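Long-range contacts in anti-sigma-I factor RsgI2 (Clostridium thermocellum, PDB 4B9P), which probably restrains the sigma factor SigI2 until its extracellular cellulose-binding module, the part in this structure, senses polysaccharide: residues R45-K50 with P82-Y87; V148-T153 with L160-E165. All coordinates share one frame; numbering follows the deposited sequence.

Contact 1 (R45-K50 with P82-Y87). With CA (calcium ion), chain B.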
# COMPACT_ATOMS: atom_id res chain seq x y z
N ARG A 45 -1.96 0.32 5.03
CA ARG A 45 -1.45 -1.06 4.96
C ARG A 45 -2.11 -1.83 3.83
O ARG A 45 -3.34 -1.91 3.73
CB ARG A 45 -1.70 -1.82 6.27
CG ARG A 45 -0.92 -1.23 7.39
CD ARG A 45 -1.13 -2.02 8.65
NE ARG A 45 -0.31 -1.45 9.71
CZ ARG A 45 -0.41 -1.81 10.97
NH1 ARG A 45 -1.30 -2.74 11.31
NH2 ARG A 45 0.36 -1.24 11.88
N TYR A 46 -1.25 -2.45 3.02
CA TYR A 46 -1.65 -3.37 1.95
C TYR A 46 -1.23 -4.76 2.42
O TYR A 46 -0.03 -5.03 2.53
CB TYR A 46 -0.91 -3.00 0.64
CG TYR A 46 -1.30 -3.89 -0.53
CD1 TYR A 46 -0.64 -5.12 -0.77
CD2 TYR A 46 -2.30 -3.51 -1.43
CE1 TYR A 46 -1.03 -5.95 -1.81
CE2 TYR A 46 -2.68 -4.34 -2.51
CZ TYR A 46 -2.02 -5.53 -2.70
OH TYR A 46 -2.44 -6.28 -3.74
N TYR A 47 -2.20 -5.63 2.67
CA TYR A 47 -1.95 -6.96 3.25
C TYR A 47 -1.83 -8.03 2.18
O TYR A 47 -2.59 -8.03 1.20
CB TYR A 47 -3.11 -7.35 4.15
CG TYR A 47 -3.27 -6.53 5.38
CD1 TYR A 47 -2.49 -6.80 6.52
CD2 TYR A 47 -4.16 -5.46 5.41
CE1 TYR A 47 -2.66 -6.07 7.69
CE2 TYR A 47 -4.31 -4.71 6.55
CZ TYR A 47 -3.56 -5.00 7.68
OH TYR A 47 -3.78 -4.21 8.80
N TYR A 48 -0.89 -8.96 2.36
CA TYR A 48 -0.66 -9.96 1.33
C TYR A 48 0.04 -11.15 1.99
O TYR A 48 0.42 -11.12 3.17
CB TYR A 48 0.18 -9.36 0.20
CG TYR A 48 1.63 -9.02 0.55
CD1 TYR A 48 1.95 -7.84 1.24
CD2 TYR A 48 2.67 -9.84 0.15
CE1 TYR A 48 3.23 -7.52 1.56
CE2 TYR A 48 3.99 -9.51 0.44
CZ TYR A 48 4.25 -8.34 1.14
OH TYR A 48 5.55 -8.01 1.45
N THR A 49 0.20 -12.22 1.20
CA THR A 49 1.06 -13.35 1.60
C THR A 49 2.32 -13.33 0.76
O THR A 49 2.27 -13.33 -0.47
CB THR A 49 0.32 -14.67 1.43
OG1 THR A 49 -0.31 -14.69 0.14
CG2 THR A 49 -0.72 -14.85 2.57
N LYS A 50 3.48 -13.27 1.44
CA LYS A 50 4.78 -13.17 0.74
C LYS A 50 5.16 -14.43 -0.02
O LYS A 50 6.07 -14.39 -0.85
CB LYS A 50 5.89 -12.79 1.72
CG LYS A 50 6.18 -13.93 2.73
CD LYS A 50 7.24 -13.55 3.73
CE LYS A 50 7.64 -14.72 4.65
NZ LYS A 50 6.51 -15.17 5.47
N PRO A 82 -5.44 -15.81 7.38
CA PRO A 82 -5.60 -16.29 6.00
C PRO A 82 -5.46 -15.13 5.02
O PRO A 82 -6.12 -14.09 5.19
CB PRO A 82 -7.03 -16.88 6.02
CG PRO A 82 -7.20 -17.35 7.44
CD PRO A 82 -6.56 -16.23 8.25
N ASN A 83 -4.57 -15.29 4.03
CA ASN A 83 -4.34 -14.29 2.97
C ASN A 83 -3.60 -13.06 3.45
O ASN A 83 -3.48 -12.06 2.73
CB ASN A 83 -5.64 -13.91 2.24
CG ASN A 83 -6.32 -15.11 1.68
OD1 ASN A 83 -5.82 -15.69 0.74
ND2 ASN A 83 -7.44 -15.51 2.23
N ALA A 84 -3.03 -13.16 4.65
CA ALA A 84 -2.26 -12.01 5.16
C ALA A 84 -1.19 -12.46 6.13
O ALA A 84 -1.47 -12.71 7.31
CB ALA A 84 -3.19 -10.97 5.83
N ASP A 85 0.05 -12.59 5.66
CA ASP A 85 1.13 -12.80 6.57
C ASP A 85 2.13 -11.66 6.54
O ASP A 85 3.11 -11.71 7.29
CB ASP A 85 1.84 -14.17 6.43
CG ASP A 85 2.81 -14.27 5.22
OD1 ASP A 85 2.85 -13.32 4.36
OD2 ASP A 85 3.54 -15.30 5.14
N SER A 86 1.88 -10.64 5.71
CA SER A 86 2.81 -9.52 5.56
C SER A 86 1.96 -8.32 5.23
O SER A 86 0.81 -8.47 4.77
CB SER A 86 3.73 -9.77 4.39
OG SER A 86 4.52 -10.94 4.59
N TYR A 87 2.52 -7.12 5.40
CA TYR A 87 1.86 -5.97 4.81
C TYR A 87 2.94 -4.98 4.40
O TYR A 87 4.03 -4.93 4.98
CB TYR A 87 0.82 -5.28 5.72
CG TYR A 87 1.28 -4.92 7.10
CD1 TYR A 87 1.90 -3.69 7.36
CD2 TYR A 87 1.07 -5.78 8.17
CE1 TYR A 87 2.28 -3.36 8.68
CE2 TYR A 87 1.44 -5.46 9.46
CZ TYR A 87 2.05 -4.25 9.71
OH TYR A 87 2.42 -3.95 11.00
CA CA B . 0.64 -14.26 -2.04
O HOH W 1 5.59 -12.99 6.98
O HOH W 2 1.71 -12.32 -3.15
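Asp-85 holds Lys-50 at two points. Its OD1 accepts a hydrogen bond from the backbone N of Lys-50 at 3.0 Å on the syn side, while its OD2 makes a salt bridge with Lys-50 NZ, 3.0 Å away and well above the carboxylate plane. The lysine chain runs extended from CB to CE and then bends at chi4 (-63°), turning NZ to the acid. Ser-86 OG also donates to Asp-85 OD1, from the face opposite Lys-50 N, so three donors fix the rotation of the carboxylate. A water joins Lys-50 NZ to the carbonyl of Asp-85. One layer in, Tyr-48 O accepts from both Asp-85 N (2.9 Å) and Ser-86 N (3.0 Å), and Tyr-48 N returns a nearly straight bond to Ser-86 O (164° at the hydrogen). Ser-86 CB sits over one face of the Tyr-48 ring, 3.8 Å from its centroid; Glu-56 takes the phenol. On the other face of the sheet the guanidinium of Arg-45 lies flat on the Tyr-87 ring, centres 4.3 Å apart and planes at 21°, with Glu-89 as its salt-bridge partner. Beside this stack, Tyr-47 CD1 packs 3.7 Å from Tyr-87 CB. Thr-49 leaves the strand with its CG2 against the backbone of Asn-83 and Ala-84, and binds calcium through both O and OG1 (2.4 Å for OG1), joined by Asp-51, Asp-132, Ser-135 and Asp-136. Two residues, Asp-85 and Ser-86, facing one, Tyr-48, make a classic beta bulge, here beside the calcium site of a family 3 carbohydrate-binding module.

Contact 2 (V148-T153 with L160-E165); sequences VWDKIT and LYWGIE
Trp-162 holds CG anti to its backbone N (chi1 177°) with the indole plane about perpendicular to the CA-CB-CG plane, which carries the ring edge across to Trp-149 and Val-148; Val-148 likewise has CG1 anti to its N, directed at the indole. These torsions let Trp-162 NE1 donate to Trp-149 O, 2.8 Å away and 162° at the hydrogen. The acceptor lies in the indole plane, whereas the donor stands above the plane of the carbonyl. Along the same rim, Ile-152 O comes 3.1 Å from Trp-162 CD1, and Val-148 CG1 meets Trp-162 CH2 at 3.4 Å, so the ring is met edge-on by all three. Over the centre of one indole face sits a water that donates to Asp-150 OD1 (2.8 Å) and accepts only weakly from Gly-163 N.

Strands 152-156 and 159-162 form a beta hairpin at the edge of one sheet, with a classic bulge where Tyr-161 and Trp-162 face Val-154. Val-148 belongs to the edge strand of the other sheet, so the indole spans the two; it also touches Ile-7 and Leu-9 of strand 7-13, in that other sheet.

Beyond the hairpin, Gly-163 takes a positive phi (100°), and its bare CA approaches Asp-150 O to 3.3 Å. That carbonyl then accepts a hydrogen bond from Ile-164 N at 2.9 Å, with the donor almost in line with C=O. Further along, Thr-153 CA makes a C-H...O contact with Trp-162 O (3.2 Å), and Leu-160 CD1 packs 3.7 Å from Thr-153 CB. Thr-153 CG2 rests against the Ile-164 backbone and the carboxylate end of Glu-165, whose OE2 is bonded to Tyr-155 OH.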
# COMPACT_ATOMS: atom_id res chain seq x y z
N VAL A 148 -13.03 2.86 -4.80
CA VAL A 148 -13.05 2.81 -3.33
C VAL A 148 -12.80 1.38 -2.86
O VAL A 148 -13.39 0.44 -3.39
CB VAL A 148 -14.41 3.37 -2.82
CG1 VAL A 148 -14.50 3.30 -1.30
CG2 VAL A 148 -14.56 4.85 -3.27
N TRP A 149 -11.89 1.19 -1.91
CA TRP A 149 -11.44 -0.18 -1.62
C TRP A 149 -11.29 -0.39 -0.13
O TRP A 149 -10.45 0.26 0.53
CB TRP A 149 -10.14 -0.48 -2.36
CG TRP A 149 -9.73 -1.89 -2.33
CD1 TRP A 149 -8.56 -2.39 -1.80
CD2 TRP A 149 -10.43 -2.98 -2.91
NE1 TRP A 149 -8.51 -3.76 -2.02
CE2 TRP A 149 -9.64 -4.14 -2.70
CE3 TRP A 149 -11.65 -3.09 -3.59
CZ2 TRP A 149 -10.03 -5.40 -3.18
CZ3 TRP A 149 -12.05 -4.37 -4.04
CH2 TRP A 149 -11.25 -5.50 -3.81
N ASP A 150 -12.08 -1.32 0.40
CA ASP A 150 -12.17 -1.54 1.84
C ASP A 150 -11.10 -2.47 2.41
O ASP A 150 -11.00 -2.60 3.63
CB ASP A 150 -13.54 -2.18 2.17
CG ASP A 150 -14.71 -1.28 1.79
OD1 ASP A 150 -14.74 -0.16 2.32
OD2 ASP A 150 -15.54 -1.66 0.95
N LYS A 151 -10.28 -3.12 1.57
CA LYS A 151 -9.36 -4.15 2.07
C LYS A 151 -7.93 -3.64 2.20
O LYS A 151 -7.01 -4.43 2.41
CB LYS A 151 -9.41 -5.40 1.20
CG LYS A 151 -10.71 -6.18 1.36
CD LYS A 151 -10.73 -7.44 0.44
CE LYS A 151 -10.33 -8.67 1.13
NZ LYS A 151 -10.14 -9.73 0.06
N ILE A 152 -7.75 -2.33 2.09
CA ILE A 152 -6.52 -1.65 2.47
C ILE A 152 -6.91 -0.78 3.67
O ILE A 152 -7.93 -0.10 3.64
CB ILE A 152 -5.98 -0.79 1.31
CG1 ILE A 152 -5.40 -1.74 0.23
CG2 ILE A 152 -4.95 0.24 1.80
CD1 ILE A 152 -5.10 -1.00 -1.08
N THR A 153 -6.12 -0.82 4.75
CA THR A 153 -6.53 -0.07 5.94
C THR A 153 -5.72 1.20 6.09
O THR A 153 -4.61 1.32 5.56
CB THR A 153 -6.34 -0.92 7.22
OG1 THR A 153 -5.01 -1.44 7.22
CG2 THR A 153 -7.35 -2.07 7.26
N LEU A 160 -7.68 3.20 13.65
CA LEU A 160 -8.23 2.80 12.35
C LEU A 160 -9.30 3.79 11.86
O LEU A 160 -10.32 3.98 12.51
CB LEU A 160 -8.80 1.37 12.39
CG LEU A 160 -9.32 0.79 11.09
CD1 LEU A 160 -8.19 0.51 10.12
CD2 LEU A 160 -10.11 -0.52 11.39
N TYR A 161 -9.05 4.43 10.71
CA TYR A 161 -10.03 5.35 10.12
C TYR A 161 -10.61 4.86 8.80
O TYR A 161 -11.53 5.48 8.28
CB TYR A 161 -9.42 6.74 9.90
CG TYR A 161 -9.64 7.67 11.04
CD1 TYR A 161 -8.82 7.62 12.17
CD2 TYR A 161 -10.69 8.58 11.03
CE1 TYR A 161 -9.03 8.47 13.25
CE2 TYR A 161 -10.92 9.43 12.10
CZ TYR A 161 -10.08 9.40 13.20
OH TYR A 161 -10.34 10.24 14.25
N TRP A 162 -10.07 3.78 8.24
CA TRP A 162 -10.59 3.27 6.98
C TRP A 162 -10.27 1.80 6.86
O TRP A 162 -9.16 1.39 7.17
CB TRP A 162 -9.93 3.98 5.77
CG TRP A 162 -10.42 3.41 4.50
CD1 TRP A 162 -9.87 2.36 3.83
CD2 TRP A 162 -11.59 3.79 3.77
NE1 TRP A 162 -10.64 2.04 2.73
CE2 TRP A 162 -11.70 2.92 2.67
CE3 TRP A 162 -12.54 4.81 3.94
CZ2 TRP A 162 -12.71 3.02 1.74
CZ3 TRP A 162 -13.57 4.91 3.02
CH2 TRP A 162 -13.65 4.04 1.93
N GLY A 163 -11.24 1.01 6.41
CA GLY A 163 -10.93 -0.32 5.96
C GLY A 163 -11.25 -1.39 6.97
O GLY A 163 -11.63 -1.14 8.11
N ILE A 164 -11.10 -2.63 6.50
CA ILE A 164 -11.40 -3.82 7.27
C ILE A 164 -10.14 -4.64 7.38
O ILE A 164 -9.58 -5.07 6.38
CB ILE A 164 -12.49 -4.63 6.59
CG1 ILE A 164 -13.72 -3.75 6.36
CG2 ILE A 164 -12.83 -5.90 7.39
CD1 ILE A 164 -14.81 -4.43 5.61
N GLU A 165 -9.69 -4.89 8.61
CA GLU A 165 -8.52 -5.73 8.85
C GLU A 165 -8.78 -7.16 8.43
O GLU A 165 -9.91 -7.64 8.50
CB GLU A 165 -8.24 -5.75 10.35
CG GLU A 165 -8.06 -4.40 10.95
CD GLU A 165 -6.68 -3.94 10.79
OE1 GLU A 165 -6.01 -4.45 9.86
OE2 GLU A 165 -6.25 -3.07 11.60
O HOH W 3 -14.08 0.58 4.89

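In the fold
Both contacts reach one antiparallel sheet, in which strands 42-48 and 152-156 are neighbours: Arg-45 N lies 2.9 Å from Thr-153 O, a probable hydrogen bond, and Tyr-47 OH makes a weak hydrogen bond to Glu-165 OE1. Their centres are about 13 Å apart. Contact 1 is the more buried, with five of its eleven touching residues buried and none exposed, and it combines bulged antiparallel strand pairing with charged and aromatic side chains next to calcium. Contact 2 lies at the surface, where four touching residues are exposed; it relies on backbone carbonyls, an indole edge and a water. Contact 1 pairs strands inside the sheet, whereas contact 2 ties its edge hairpin to the other sheet.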